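Side-chain contacts in glutathione reductase (Bartonella henselae, PDB 3O0H), which probably catalyses the NADPH-dependent reduction of glutathione disulfide to glutathione, with bound FAD and a redox-active disulfide relaying the electrons: residues D240-V243 with A244-I247; L225-R228 with N229-Y232; L234-L237 with L238-A241; L74-Y77 with A78-A82; S377-D380 with A381-R384. All coordinates share one frame; numbering follows the deposited sequence. Where two conformers were deposited one is given.

In the fold
Contacts 2, 3 and 1 follow one another from the turn 225-232 down helix 232-245 and through its C-terminal cap to Ile247; contacts 1 and 3 share Asp240 and Ala241. Arg235 of contact 3 ties the turn to the helix, its NE lying 2.7 Å from Ile226 O. Contact 5 belongs to the dimerisation domain and meets contact 2 where Asp231 OD2 lies 2.8 Å from Glu378 N. Contact 4 stands apart, on helix 69-88 at the subunit interface; its nearest atoms are about 8 Å from those of contact 1. The side chains of Phe76, Phe230 and Leu238 are about 9, 11 and 14 Å from a bound FAD, and these three do not touch it.

Contact 1: residues D240-V243 with A244-I247; sequences DAMV and AKGI
Helical bonds from Ala244 N to Asp240 O and from Lys245 N to Ala241 O give way to two nested ones, Ile247 N to Met242 O (3.0 Å) and Gly246 N to Val243 O (3.1 Å), as the chain leaves the helix. The turn needs a positive phi at Gly246 (121°), where a side chain would press on the preceding carbonyl oxygen; glycine avoids this. Bridged in this way, Met242 and Ile247 come together on the buried side. The methyl CE of Met242, swung round by a bend at chi3 (69°), meets the CD1 tip of Ile247 at 3.8 Å, two flexible or branched apolar chains crossing at a slant. Lys245 lays its methylenes over the last carbonyls, CG standing 3.2 Å from Ala241 O, and the extended remainder carries NZ to Gln368 O and Asn208 OD1. On the exposed side, Val243 CA points its hydrogen almost straight at Ile247 O (3.4 Å), and a water donates to both Val243 O and Ile247 O, bridging the two carbonyls across the end of the helix. The whole is a Schellman motif with its apolar contact between Met242 and Ile247, closing helix 232-245 of a beta-alpha-beta unit before strand 248-250.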
loop_
_atom_site.group_PDB
_atom_site.type_symbol
_atom_site.label_atom_id
_atom_site.label_comp_id
_atom_site.label_asym_id
_atom_site.label_seq_id
_atom_site.Cartn_x
_atom_site.Cartn_y
_atom_site.Cartn_z
ATOM N N ASP B 240 22.731 -2.672 3.289
ATOM C CA ASP B 240 23.431 -2.498 2.051
ATOM C C ASP B 240 22.927 -1.243 1.287
ATOM O O ASP B 240 23.706 -0.535 0.636
ATOM C CB ASP B 240 23.324 -3.742 1.201
ATOM C CG ASP B 240 23.996 -4.958 1.823
ATOM O OD1 ASP B 240 24.740 -4.883 2.817
ATOM O OD2 ASP B 240 23.783 -6.029 1.240
ATOM N N ALA B 241 21.634 -0.959 1.359
ATOM C CA ALA B 241 21.101 0.243 0.706
ATOM C C ALA B 241 21.599 1.524 1.402
ATOM O O ALA B 241 21.804 2.582 0.751
ATOM C CB ALA B 241 19.566 0.197 0.701
ATOM N N MET B 242 21.754 1.450 2.722
ATOM C CA MET B 242 22.198 2.619 3.486
ATOM C C MET B 242 23.650 2.935 3.155
ATOM O O MET B 242 24.008 4.072 2.950
ATOM C CB MET B 242 21.986 2.411 5.006
ATOM C CG MET B 242 20.503 2.431 5.416
ATOM S SD MET B 242 20.202 1.961 7.131
ATOM C CE MET B 242 20.923 3.404 7.950
ATOM N N VAL B 243 24.491 1.910 3.131
ATOM C CA VAL B 243 25.896 2.089 2.813
ATOM C C VAL B 243 26.066 2.548 1.367
ATOM O O VAL B 243 26.865 3.447 1.050
ATOM C CB VAL B 243 26.659 0.769 3.067
ATOM C CG1 VAL B 243 28.078 0.894 2.509
ATOM C CG2 VAL B 243 26.687 0.400 4.602
ATOM N N ALA B 244 25.311 1.949 0.462
ATOM C CA ALA B 244 25.437 2.287 -0.964
ATOM C C ALA B 244 25.117 3.767 -1.199
ATOM O O ALA B 244 25.723 4.405 -2.052
ATOM C CB ALA B 244 24.495 1.409 -1.819
ATOM N N LYS B 245 24.168 4.310 -0.451
ATOM C CA LYS B 245 23.792 5.710 -0.681
ATOM C C LYS B 245 24.635 6.712 0.077
ATOM O O LYS B 245 24.498 7.914 -0.181
ATOM C CB LYS B 245 22.312 5.973 -0.417
ATOM C CG LYS B 245 21.855 5.813 1.008
ATOM C CD LYS B 245 20.327 6.131 1.047
ATOM C CE LYS B 245 19.661 5.503 2.245
ATOM N NZ LYS B 245 18.184 5.713 2.284
ATOM N N GLY B 246 25.503 6.239 0.982
ATOM C CA GLY B 246 26.487 7.134 1.597
ATOM C C GLY B 246 26.442 7.277 3.121
ATOM O O GLY B 246 27.147 8.127 3.691
ATOM N N ILE B 247 25.636 6.465 3.783
ATOM C CA ILE B 247 25.609 6.433 5.247
ATOM C C ILE B 247 26.745 5.486 5.677
ATOM O O ILE B 247 26.923 4.406 5.113
ATOM C CB ILE B 247 24.245 5.936 5.773
ATOM C CG1 ILE B 247 23.117 6.859 5.330
ATOM C CG2 ILE B 247 24.232 5.823 7.328
ATOM C CD1 ILE B 247 21.734 6.378 5.774
HETATM O O HOH W 1 28.770 4.497 2.735
#

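Contact 2: residues L225-R228 with N229-Y232; sequences LILR and NFDY
Leu227 and Phe230 are joined by the backbone hydrogen bond between the two segments, from Phe230 N to Leu227 O (3.2 Å). The bond is fairly straight at hydrogen (161°), though the donor sits well above the carbonyl plane. It closes a type II beta turn, in which the third residue takes a positive phi; Asn229, at 80°, is among the residues that tolerate this best after glycine.

Apolar contacts flank the turn. The ring of Phe230 leans back along it, so that CD1 lies 3.7 Å from Leu227 CB and CE1 4.0 Å from Leu227 CD2, the two side chains meeting at a slant. The oxygens of Leu227 and Arg228 lie at the edge of the same ring, near its plane, where the ring hydrogens are slightly positive. Further along, the CD2 methyl of Leu225 reaches Tyr232 CE1 at 3.8 Å, the two side chains crossing at about a right angle. Leucines suit these places because the loop also packs against helices 232-245 and 201-212.

Charged and polar groups finish the segment. Asp231 OD1 accepts from Asp233 N and forms a salt bridge with Lys412, while OD2 accepts from Glu378 N. The arrangement is a type II turn leading into an aspartate N-cap, here linking strand 216-220 to helix 232-245 in a Rossmann-type domain.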
loop_
_atom_site.group_PDB
_atom_site.type_symbol
_atom_site.label_atom_id
_atom_site.label_comp_id
_atom_site.label_asym_id
_atom_site.label_seq_id
_atom_site.Cartn_x
_atom_site.Cartn_y
_atom_site.Cartn_z
ATOM N N LEU B 225 25.297 -6.423 12.735
ATOM C CA LEU B 225 24.328 -5.983 11.693
ATOM C C LEU B 225 23.121 -5.322 12.334
ATOM O O LEU B 225 22.631 -5.796 13.353
ATOM C CB LEU B 225 23.886 -7.207 10.841
ATOM C CG LEU B 225 23.013 -7.053 9.591
ATOM C CD1 LEU B 225 23.650 -6.184 8.482
ATOM C CD2 LEU B 225 22.676 -8.493 9.054
ATOM N N ILE B 226 22.681 -4.215 11.757
ATOM C CA ILE B 226 21.529 -3.492 12.233
ATOM C C ILE B 226 20.273 -4.370 12.368
ATOM O O ILE B 226 20.231 -5.505 11.821
ATOM C CB ILE B 226 21.212 -2.254 11.373
ATOM C CG1 ILE B 226 20.954 -2.653 9.886
ATOM C CG2 ILE B 226 22.330 -1.148 11.620
ATOM C CD1 ILE B 226 20.312 -1.506 9.037
ATOM N N LEU B 227 19.314 -3.861 13.166
ATOM C CA LEU B 227 18.005 -4.505 13.381
ATOM C C LEU B 227 18.060 -5.977 13.801
ATOM O O LEU B 227 17.498 -6.892 13.168
ATOM C CB LEU B 227 17.133 -4.299 12.134
ATOM C CG LEU B 227 16.838 -2.854 11.761
ATOM C CD1 LEU B 227 16.010 -2.768 10.500
ATOM C CD2 LEU B 227 16.115 -2.173 12.898
ATOM N N ARG B 228 18.737 -6.219 14.929
ATOM C CA ARG B 228 18.729 -7.509 15.588
ATOM C C ARG B 228 17.257 -7.929 15.766
ATOM O O ARG B 228 16.431 -7.084 16.026
ATOM C CB ARG B 228 19.334 -7.341 16.989
ATOM C CG ARG B 228 20.428 -8.285 17.352
ATOM C CD ARG B 228 20.833 -8.090 18.818
ATOM N NE ARG B 228 21.536 -6.821 19.095
ATOM C CZ ARG B 228 22.866 -6.681 19.260
ATOM N NH1 ARG B 228 23.702 -7.710 19.122
ATOM N NH2 ARG B 228 23.377 -5.485 19.568
ATOM N N ASN B 229 16.952 -9.200 15.597
ATOM C CA ASN B 229 15.581 -9.768 15.783
ATOM C C ASN B 229 14.582 -9.576 14.613
ATOM O O ASN B 229 13.434 -10.080 14.674
ATOM C CB ASN B 229 14.928 -9.285 17.097
ATOM C CG ASN B 229 15.757 -9.647 18.317
ATOM O OD1 ASN B 229 16.084 -8.790 19.125
ATOM N ND2 ASN B 229 16.108 -10.904 18.433
ATOM N N PHE B 230 15.009 -8.891 13.562
ATOM C CA PHE B 230 14.255 -8.876 12.302
ATOM C C PHE B 230 14.792 -9.971 11.386
ATOM O O PHE B 230 15.924 -10.438 11.558
ATOM C CB PHE B 230 14.407 -7.532 11.605
ATOM C CG PHE B 230 13.659 -6.431 12.245
ATOM C CD1 PHE B 230 14.086 -5.905 13.455
ATOM C CD2 PHE B 230 12.486 -5.939 11.686
ATOM C CE1 PHE B 230 13.398 -4.914 14.062
ATOM C CE2 PHE B 230 11.795 -4.906 12.305
ATOM C CZ PHE B 230 12.267 -4.391 13.491
ATOM N N ASP B 231 13.982 -10.414 10.427
ATOM C CA ASP B 231 14.437 -11.383 9.442
ATOM C C ASP B 231 15.768 -10.916 8.787
ATOM O O ASP B 231 15.938 -9.755 8.483
ATOM C CB ASP B 231 13.316 -11.613 8.416
ATOM C CG ASP B 231 13.695 -12.602 7.310
ATOM O OD1 ASP B 231 14.426 -12.160 6.403
ATOM O OD2 ASP B 231 13.248 -13.758 7.358
ATOM N N TYR B 232 16.702 -11.844 8.606
ATOM C CA TYR B 232 18.063 -11.497 8.123
ATOM C C TYR B 232 18.028 -10.744 6.791
ATOM O O TYR B 232 18.768 -9.786 6.604
ATOM C CB TYR B 232 18.960 -12.727 8.012
ATOM C CG TYR B 232 20.220 -12.460 7.173
ATOM C CD1 TYR B 232 21.351 -11.881 7.721
ATOM C CD2 TYR B 232 20.241 -12.780 5.809
ATOM C CE1 TYR B 232 22.490 -11.627 6.944
ATOM C CE2 TYR B 232 21.387 -12.561 5.019
ATOM C CZ TYR B 232 22.505 -11.962 5.580
ATOM O OH TYR B 232 23.628 -11.744 4.752
#

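Contact 3: residues L234-L237 with L238-A241; sequences LRQL and LNDA
Gln236 and Asp240 face each other one turn apart on helix 232-245, the connecting helix of a beta-alpha-beta unit, and their side chains form an i to i+4 bridge. Gln236 NE2 donates to Asp240 OD1 at 2.7 Å, on the syn side of the carboxylate. The oxygen lies almost in the amide plane, but the amide and carboxylate planes are 37° apart. A bend at chi2 (73°) turns the amide forward along the helix toward Asp240 to make this reach possible. The neighbouring Asn239 offers ND2 to the same oxygen, and its OD1 accepts from Tyr251 OH. Two amide donors thus grip one oxygen and would be expected to favour the charged aspartate.

Beneath them run the regular helical bonds, from Asn239 N to Arg235 O and from Asp240 N to Gln236 O (both 3.0 Å) among them. Leucines occupy the inner side, where Leu234 and Leu237 press on Phe410 and Leu428, and Leu238 on Ile226 and Ile371. Arg235, by contrast, turns its polar end to the preceding loop, donating to Ile226 O and Leu225 O. Where leucine meets helix backbone, Leu238 CB sits 3.3 Å from Leu234 O.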
loop_
_atom_site.group_PDB
_atom_site.type_symbol
_atom_site.label_atom_id
_atom_site.label_comp_id
_atom_site.label_asym_id
_atom_site.label_seq_id
_atom_site.Cartn_x
_atom_site.Cartn_y
_atom_site.Cartn_z
ATOM N N LEU B 234 15.818 -8.645 5.689
ATOM C CA LEU B 234 15.507 -7.231 5.967
ATOM C C LEU B 234 16.711 -6.462 6.515
ATOM O O LEU B 234 16.949 -5.290 6.182
ATOM C CB LEU B 234 14.350 -7.107 6.954
ATOM C CG LEU B 234 13.070 -7.837 6.541
ATOM C CD1 LEU B 234 12.119 -7.989 7.792
ATOM C CD2 LEU B 234 12.393 -7.170 5.308
ATOM N N ARG B 235 17.458 -7.115 7.384
ATOM C CA ARG B 235 18.596 -6.461 7.999
ATOM C C ARG B 235 19.642 -6.198 6.927
ATOM O O ARG B 235 20.216 -5.081 6.826
ATOM C CB ARG B 235 19.178 -7.363 9.078
ATOM C CG ARG B 235 18.208 -7.692 10.224
ATOM C CD ARG B 235 18.831 -8.689 11.177
ATOM N NE ARG B 235 19.932 -8.172 11.989
ATOM C CZ ARG B 235 20.703 -8.949 12.767
ATOM N NH1 ARG B 235 20.485 -10.248 12.880
ATOM N NH2 ARG B 235 21.679 -8.422 13.481
ATOM N N GLN B 236 19.901 -7.227 6.123
ATOM C CA GLN B 236 21.009 -7.146 5.184
ATOM C C GLN B 236 20.673 -6.182 4.072
ATOM O O GLN B 236 21.499 -5.337 3.735
ATOM C CB GLN B 236 21.378 -8.514 4.633
ATOM C CG GLN B 236 22.628 -8.481 3.717
ATOM C CD GLN B 236 23.876 -8.289 4.541
ATOM O OE1 GLN B 236 24.217 -9.158 5.343
ATOM N NE2 GLN B 236 24.539 -7.111 4.403
ATOM N N LEU B 237 19.468 -6.290 3.507
ATOM C CA LEU B 237 19.106 -5.398 2.388
ATOM C C LEU B 237 19.106 -3.942 2.814
ATOM O O LEU B 237 19.537 -3.053 2.029
ATOM C CB LEU B 237 17.754 -5.767 1.779
ATOM C CG LEU B 237 17.657 -7.091 1.026
ATOM C CD1 LEU B 237 16.156 -7.516 0.814
ATOM C CD2 LEU B 237 18.358 -6.963 -0.287
ATOM N N LEU B 238 18.606 -3.660 4.026
ATOM C CA LEU B 238 18.609 -2.275 4.505
ATOM C C LEU B 238 20.050 -1.773 4.698
ATOM O O LEU B 238 20.423 -0.691 4.208
ATOM C CB LEU B 238 17.804 -2.093 5.801
ATOM C CG LEU B 238 17.820 -0.680 6.375
ATOM C CD1 LEU B 238 17.291 0.349 5.361
ATOM C CD2 LEU B 238 16.973 -0.613 7.720
ATOM N N ASN B 239 20.858 -2.584 5.370
ATOM C CA ASN B 239 22.258 -2.210 5.615
ATOM C C ASN B 239 22.905 -1.822 4.302
ATOM O O ASN B 239 23.549 -0.795 4.203
ATOM C CB ASN B 239 23.043 -3.377 6.208
ATOM C CG ASN B 239 24.530 -3.076 6.296
ATOM O OD1 ASN B 239 24.981 -2.441 7.251
ATOM N ND2 ASN B 239 25.282 -3.506 5.290
ATOM N N ASP B 240 22.731 -2.672 3.289
ATOM C CA ASP B 240 23.431 -2.498 2.051
ATOM C C ASP B 240 22.927 -1.243 1.287
ATOM O O ASP B 240 23.706 -0.535 0.636
ATOM C CB ASP B 240 23.324 -3.742 1.201
ATOM C CG ASP B 240 23.996 -4.958 1.823
ATOM O OD1 ASP B 240 24.740 -4.883 2.817
ATOM O OD2 ASP B 240 23.783 -6.029 1.240
ATOM N N ALA B 241 21.634 -0.959 1.359
ATOM C CA ALA B 241 21.101 0.243 0.706
ATOM C C ALA B 241 21.599 1.524 1.402
ATOM O O ALA B 241 21.804 2.582 0.751
ATOM C CB ALA B 241 19.566 0.197 0.701
#

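Contact 4: residues L74-Y77 with A78-A82; sequences LYFY and ASQYA
Phe76 and Gln80, one turn apart on helix 69-88, lie with the glutamine passing across the phenyl ring. Gln80 CG stands over one face, displaced toward the rim, and the amide beyond it is tilted 34° to the ring, with NE2 3.3 Å from Phe76 CZ. Phe76 has its CG anti to the backbone N (chi1 167°), which puts the ring where Gln80 passes over its face. Glutamine suits the place: its CG and the flat amide lie against the ring while OE1 keeps a polar partner.

The other end of that amide serves Tyr77. Here the two side chains run alongside each other in the same direction, and Gln80 OE1 lies in the plane of the tyrosine ring at its edge, 3.6 Å from Tyr77 CD1. A water completes the link by donating to OE1 (2.8 Å) and to Tyr77 O (2.9 Å), and it also rests over one face of the Tyr81 ring, toward its rim. Tyr77 O additionally accepts from Gln80 N at 3.1 Å, with the donor far above the carbonyl plane, and has Tyr81 CD2 at 3.2 Å.

On another side, Ala78 is small enough to pack on Leu105 of helix 102-126, while the Tyr81 ring meets those of Trp93 and Phe91 of the second subunit. The chemistry implies that one amide does two jobs: its CG, CD and NE2 meet the aromatic Phe76, whereas its oxygen and Tyr77 O share one water that donates to both, beside the dimer interface.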
loop_
_atom_site.group_PDB
_atom_site.type_symbol
_atom_site.label_atom_id
_atom_site.label_comp_id
_atom_site.label_asym_id
_atom_site.label_seq_id
_atom_site.Cartn_x
_atom_site.Cartn_y
_atom_site.Cartn_z
ATOM N N LEU B 74 6.480 12.340 10.050
ATOM C CA LEU B 74 6.502 13.604 9.316
ATOM C C LEU B 74 7.898 13.887 8.781
ATOM O O LEU B 74 8.033 14.353 7.631
ATOM C CB LEU B 74 6.010 14.759 10.176
ATOM C CG LEU B 74 4.543 14.704 10.580
ATOM C CD1 LEU B 74 4.180 15.845 11.560
ATOM C CD2 LEU B 74 3.598 14.736 9.346
ATOM N N TYR B 75 8.920 13.623 9.585
ATOM C CA TYR B 75 10.290 13.922 9.206
ATOM C C TYR B 75 10.709 12.935 8.150
ATOM O O TYR B 75 11.477 13.282 7.260
ATOM C CB TYR B 75 11.263 13.899 10.422
ATOM C CG TYR B 75 11.162 15.175 11.270
ATOM C CD1 TYR B 75 9.955 15.873 11.379
ATOM C CD2 TYR B 75 12.254 15.656 11.975
ATOM C CE1 TYR B 75 9.861 17.069 12.173
ATOM C CE2 TYR B 75 12.174 16.821 12.755
ATOM C CZ TYR B 75 10.971 17.514 12.860
ATOM O OH TYR B 75 10.906 18.652 13.651
ATOM N N PHE B 76 10.239 11.692 8.295
ATOM C CA PHE B 76 10.393 10.635 7.285
ATOM C C PHE B 76 9.871 11.144 5.938
ATOM O O PHE B 76 10.594 11.155 4.945
ATOM C CB PHE B 76 9.535 9.421 7.686
ATOM C CG PHE B 76 9.359 8.406 6.580
ATOM C CD1 PHE B 76 10.371 7.518 6.268
ATOM C CD2 PHE B 76 8.164 8.304 5.906
ATOM C CE1 PHE B 76 10.193 6.540 5.257
ATOM C CE2 PHE B 76 7.982 7.345 4.891
ATOM C CZ PHE B 76 8.998 6.466 4.570
ATOM N N TYR B 77 8.640 11.628 5.908
ATOM C CA TYR B 77 8.102 12.188 4.644
ATOM C C TYR B 77 8.954 13.365 4.121
ATOM O O TYR B 77 9.305 13.443 2.925
ATOM C CB TYR B 77 6.657 12.653 4.809
ATOM C CG TYR B 77 5.607 11.574 4.991
ATOM C CD1 TYR B 77 5.542 10.464 4.143
ATOM C CD2 TYR B 77 4.603 11.735 5.958
ATOM C CE1 TYR B 77 4.513 9.491 4.296
ATOM C CE2 TYR B 77 3.605 10.773 6.126
ATOM C CZ TYR B 77 3.553 9.677 5.302
ATOM O OH TYR B 77 2.527 8.767 5.517
ATOM N N ALA B 78 9.304 14.280 5.005
ATOM C CA ALA B 78 10.100 15.400 4.595
ATOM C C ALA B 78 11.392 14.926 3.909
ATOM O O ALA B 78 11.783 15.466 2.884
ATOM C CB ALA B 78 10.430 16.319 5.794
ATOM N N SER B 79 12.029 13.928 4.484
ATOM C CA SER B 79 13.322 13.455 3.996
ATOM C C SER B 79 13.235 12.670 2.668
ATOM O O SER B 79 14.244 12.482 1.982
ATOM C CB SER B 79 14.012 12.580 5.050
ATOM O OG SER B 79 13.377 11.321 5.199
ATOM N N GLN B 80 12.058 12.219 2.297
ATOM C CA GLN B 80 11.903 11.429 1.065
ATOM C C GLN B 80 11.893 12.250 -0.191
ATOM O O GLN B 80 12.186 11.724 -1.248
ATOM C CB GLN B 80 10.587 10.659 1.074
ATOM C CG GLN B 80 10.427 9.543 2.018
ATOM C CD GLN B 80 9.097 8.812 1.756
ATOM O OE1 GLN B 80 8.014 9.425 1.767
ATOM N NE2 GLN B 80 9.180 7.533 1.460
ATOM N N TYR B 81 11.543 13.534 -0.103
ATOM C CA TYR B 81 11.235 14.303 -1.303
ATOM C C TYR B 81 12.407 14.465 -2.272
ATOM O O TYR B 81 12.198 14.453 -3.464
ATOM C CB TYR B 81 10.629 15.668 -0.969
ATOM C CG TYR B 81 9.172 15.574 -0.569
ATOM C CD1 TYR B 81 8.178 15.297 -1.515
ATOM C CD2 TYR B 81 8.790 15.736 0.753
ATOM C CE1 TYR B 81 6.874 15.185 -1.146
ATOM C CE2 TYR B 81 7.484 15.653 1.129
ATOM C CZ TYR B 81 6.527 15.362 0.190
ATOM O OH TYR B 81 5.218 15.268 0.568
ATOM N N ALA B 82 13.624 14.590 -1.762
ATOM C CA ALA B 82 14.762 14.803 -2.626
ATOM C C ALA B 82 14.927 13.588 -3.562
ATOM O O ALA B 82 15.020 13.767 -4.783
ATOM C CB ALA B 82 16.025 15.047 -1.809
HETATM O O HOH W 2 7.395 12.128 1.178
#

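Contact 5: residues S377-D380 with A381-R384; sequences SEED and ALHR
Ala381 begins the segment with its N bonded to Ser377 O (2.9 Å). Its methyl rests against the oxygens of Ser377 and Glu378, and a small residue fits this buried side of a short helix. Leu382 N follows the helical pattern to Glu378 O. Its side chain takes the cramped position between backbone N and carbonyl carbon (chi1 73°), which sets CG 3.4 Å from Glu379 O and CD2 3.7 Å from Glu379 OE1; CD1 also covers one face of the next residue's ring.

That ring, His383, turns back toward Glu379. ND1 donates to Glu379 O at 3.1 Å, bent and from above the carbonyl plane, while OE2 of the same glutamate lies in the ring plane at its edge, 2.9 Å from CE1. Glu379 bends at chi2 (80°) to get there, and its carboxylate stands at 74° to the imidazole. Such a neighbour would tend to favour a protonated histidine. Arg384 ends the walk with N bonded to Asp380 O.

At the start of the helix, Ser377 OG accepts from Asp380 N (3.1 Å), the Glu378 carboxylate pairs with Lys412, and Glu378 N donates to Asp231 OD2. This is a serine N-cap opening helix 378-384 on the surface of the dimerisation domain, between strands 371-375 and 387-395.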
loop_
_atom_site.group_PDB
_atom_site.type_symbol
_atom_site.label_atom_id
_atom_site.label_comp_id
_atom_site.label_asym_id
_atom_site.label_seq_id
_atom_site.Cartn_x
_atom_site.Cartn_y
_atom_site.Cartn_z
ATOM N N SER B 377 10.431 -14.832 11.218
ATOM C CA SER B 377 11.609 -14.815 10.320
ATOM C C SER B 377 11.896 -16.187 9.754
ATOM O O SER B 377 11.535 -17.239 10.305
ATOM C CB SER B 377 12.846 -14.334 11.077
ATOM O OG SER B 377 13.225 -15.325 12.044
ATOM N N GLU B 378 12.570 -16.185 8.627
ATOM C CA GLU B 378 12.994 -17.402 8.012
ATOM C C GLU B 378 13.752 -18.316 8.996
ATOM O O GLU B 378 13.471 -19.524 9.109
ATOM C CB GLU B 378 13.829 -17.034 6.768
ATOM C CG GLU B 378 14.437 -18.194 6.093
ATOM C CD GLU B 378 14.917 -17.902 4.673
ATOM O OE1 GLU B 378 14.691 -16.801 4.115
ATOM O OE2 GLU B 378 15.497 -18.823 4.109
ATOM N N GLU B 379 14.663 -17.747 9.774
ATOM C CA GLU B 379 15.485 -18.556 10.668
ATOM C C GLU B 379 14.656 -19.131 11.851
ATOM O O GLU B 379 14.774 -20.298 12.196
ATOM C CB GLU B 379 16.635 -17.697 11.207
ATOM C CG GLU B 379 17.473 -18.347 12.309
ATOM C CD GLU B 379 18.520 -19.343 11.831
ATOM O OE1 GLU B 379 18.698 -19.617 10.605
ATOM O OE2 GLU B 379 19.202 -19.852 12.742
ATOM N N ASP B 380 13.830 -18.301 12.472
ATOM C CA ASP B 380 12.975 -18.793 13.537
ATOM C C ASP B 380 12.090 -19.924 13.009
ATOM O O ASP B 380 11.961 -20.955 13.671
ATOM C CB ASP B 380 12.143 -17.664 14.135
ATOM C CG ASP B 380 12.956 -16.749 15.062
ATOM O OD1 ASP B 380 14.082 -17.129 15.445
ATOM O OD2 ASP B 380 12.452 -15.677 15.421
ATOM N N ALA B 381 11.535 -19.753 11.809
ATOM C CA ALA B 381 10.641 -20.744 11.210
ATOM C C ALA B 381 11.321 -22.120 11.004
ATOM O O ALA B 381 10.757 -23.152 11.337
ATOM C CB ALA B 381 10.071 -20.243 9.915
ATOM N N LEU B 382 12.558 -22.099 10.494
ATOM C CA LEU B 382 13.243 -23.323 10.113
ATOM C C LEU B 382 13.610 -24.181 11.324
ATOM O O LEU B 382 13.736 -25.396 11.189
ATOM C CB LEU B 382 14.438 -23.024 9.186
ATOM C CG LEU B 382 15.742 -22.380 9.690
ATOM C CD1 LEU B 382 16.683 -23.372 10.364
ATOM C CD2 LEU B 382 16.465 -21.663 8.532
ATOM N N HIS B 383 13.749 -23.561 12.498
ATOM C CA HIS B 383 13.905 -24.306 13.754
ATOM C C HIS B 383 12.583 -24.784 14.348
ATOM O O HIS B 383 12.537 -25.816 15.029
ATOM C CB HIS B 383 14.624 -23.448 14.782
ATOM C CG HIS B 383 16.071 -23.268 14.483
ATOM N ND1 HIS B 383 16.593 -22.093 13.986
ATOM C CD2 HIS B 383 17.105 -24.137 14.565
ATOM C CE1 HIS B 383 17.890 -22.242 13.799
ATOM N NE2 HIS B 383 18.225 -23.472 14.133
ATOM N N ARG B 384 11.519 -24.021 14.099
ATOM C CA ARG B 384 10.189 -24.294 14.651
ATOM C C ARG B 384 9.425 -25.420 13.940
ATOM O O ARG B 384 8.679 -26.161 14.581
ATOM C CB ARG B 384 9.353 -22.999 14.643
ATOM C CG ARG B 384 7.874 -23.130 15.057
ATOM C CD ARG B 384 7.667 -23.451 16.539
ATOM N NE ARG B 384 6.240 -23.339 16.883
ATOM C CZ ARG B 384 5.333 -24.313 16.754
ATOM N NH1 ARG B 384 5.664 -25.522 16.300
ATOM N NH2 ARG B 384 4.071 -24.072 17.078
#